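PRD-containing transcription regulator (Lactobacillus casei, PDB 3NUF) is probably a transcription regulator whose PRD, a helical PTS regulation domain, would be controlled by phosphorylation, as in its relatives. Local coordinates at residues N56-I59 with E60-G63. Sequence-based numbering, arbitrary orientation.
Sequences NHLI and EMLG. With EDO (1,2-ethanediol), chain F.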
loop_
_atom_site.group_PDB
_atom_site.type_symbol
_atom_site.label_atom_id
_atom_site.label_comp_id
_atom_site.label_asym_id
_atom_site.label_seq_id
_atom_site.Cartn_x
_atom_site.Cartn_y
_atom_site.Cartn_z
ATOM N N ASN A 56 -4.003 6.946 1.398
ATOM C CA ASN A 56 -5.344 7.035 0.860
ATOM C C ASN A 56 -5.712 5.729 0.150
ATOM O O ASN A 56 -6.807 5.185 0.319
ATOM C CB ASN A 56 -5.471 8.259 -0.099
ATOM C CG ASN A 56 -6.853 8.410 -0.690
ATOM O OD1 ASN A 56 -7.752 8.892 -0.018
ATOM N ND2 ASN A 56 -7.040 7.939 -1.948
ATOM N N HIS A 57 -4.776 5.227 -0.635
ATOM C CA HIS A 57 -5.052 4.007 -1.396
ATOM C C HIS A 57 -5.143 2.784 -0.475
ATOM O O HIS A 57 -6.017 1.922 -0.660
ATOM C CB HIS A 57 -4.014 3.761 -2.476
ATOM C CG HIS A 57 -4.404 2.652 -3.396
ATOM N ND1 HIS A 57 -5.549 2.746 -4.174
ATOM C CD2 HIS A 57 -3.911 1.402 -3.578
ATOM C CE1 HIS A 57 -5.717 1.589 -4.811
ATOM N NE2 HIS A 57 -4.734 0.762 -4.478
ATOM N N LEU A 58 -4.263 2.717 0.513
ATOM C CA LEU A 58 -4.311 1.603 1.471
ATOM C C LEU A 58 -5.626 1.583 2.249
ATOM O O LEU A 58 -6.238 0.528 2.456
ATOM C CB LEU A 58 -3.132 1.593 2.415
ATOM C CG LEU A 58 -1.757 1.286 1.850
ATOM C CD1 LEU A 58 -0.662 1.625 2.904
ATOM C CD2 LEU A 58 -1.660 -0.137 1.299
ATOM N N ILE A 59 -6.103 2.745 2.664
ATOM C CA ILE A 59 -7.406 2.823 3.316
ATOM C C ILE A 59 -8.539 2.355 2.423
ATOM O O ILE A 59 -9.431 1.611 2.882
ATOM C CB ILE A 59 -7.650 4.243 3.849
ATOM C CG1 ILE A 59 -6.698 4.487 5.031
ATOM C CG2 ILE A 59 -9.106 4.450 4.295
ATOM C CD1 ILE A 59 -6.628 5.987 5.517
ATOM N N GLU A 60 -8.494 2.738 1.153
ATOM C CA GLU A 60 -9.478 2.265 0.202
ATOM C C GLU A 60 -9.459 0.733 0.042
ATOM O O GLU A 60 -10.499 0.082 0.057
ATOM C CB GLU A 60 -9.257 2.953 -1.156
ATOM C CG GLU A 60 -10.151 2.423 -2.255
ATOM C CD GLU A 60 -9.811 3.008 -3.640
ATOM O OE1 GLU A 60 -9.864 4.262 -3.720
ATOM O OE2 GLU A 60 -9.479 2.251 -4.610
HETATM N N MSE A 61 -8.263 0.174 -0.078
HETATM C CA MSE A 61 -8.101 -1.301 -0.178
HETATM C C MSE A 61 -8.604 -2.016 1.079
HETATM O O MSE A 61 -9.293 -3.017 0.995
HETATM C CB MSE A 61 -6.641 -1.668 -0.393
HETATM C CG MSE A 61 -6.048 -1.231 -1.717
HETATM SE SE MSE A 61 -4.157 -1.584 -1.872
HETATM C CE MSE A 61 -4.289 -3.465 -1.654
ATOM N N LEU A 62 -8.232 -1.515 2.262
ATOM C CA LEU A 62 -8.731 -2.062 3.502
ATOM C C LEU A 62 -10.239 -2.006 3.549
ATOM O O LEU A 62 -10.925 -2.957 3.909
ATOM C CB LEU A 62 -8.050 -1.346 4.679
ATOM C CG LEU A 62 -8.424 -1.803 6.090
ATOM C CD1 LEU A 62 -8.029 -3.252 6.266
ATOM C CD2 LEU A 62 -7.755 -0.839 7.121
ATOM N N GLY A 63 -10.790 -0.887 3.125
ATOM C CA GLY A 63 -12.238 -0.771 3.063
ATOM C C GLY A 63 -12.879 -1.821 2.198
ATOM O O GLY A 63 -13.884 -2.459 2.570
HETATM C C1 EDO F . -11.210 1.238 7.452
HETATM O O1 EDO F . -12.394 0.543 7.882
HETATM C C2 EDO F . -10.950 1.133 5.955
HETATM O O2 EDO F . -11.849 1.924 5.169
HETATM O O HOH W 1 -7.234 4.909 -4.519
#
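H57 and the selenomethionine M61, one turn apart on helix 48-67 of the all-helical PRD fold, meet obliquely, selenium against the CD2-NE2 side of the ring. Backbone bonding is regular i to i+4: L62 N reaches L58 O at 2.9 Å with an N-H...O angle of 172°, and three equivalent bonds run from E60, M61 and G63 to N56, H57 and I59. In the selenium-aromatic contact M61 SE lies 4.1 Å from the H57 ring centroid and 54° off its normal; CD2 is the closest ring atom, 3.4 Å from SE. With CG anti to the backbone N (chi1 -171°), the H57 ring is carried across the M61 side chain, and it also meets the ring of H111. M61 and L58 are buried, and both side chains touch helix 84-97. Polar linkage is indirect: in the E60 conformer described, water 1 sits in the H57 ring plane, 2.8 Å from ND1, and donates to E60 OE1, while E60 OE2 forms a salt bridge with R64. Replacing H57 by an alanine is likely to leave M61 SE without its aromatic neighbour and the bridging water without its ring partner. On another side of the helix, 1,2-ethanediol, probably from crystallisation, gives I59 O a weak hydrogen bond from its O2 at 3.3 Å.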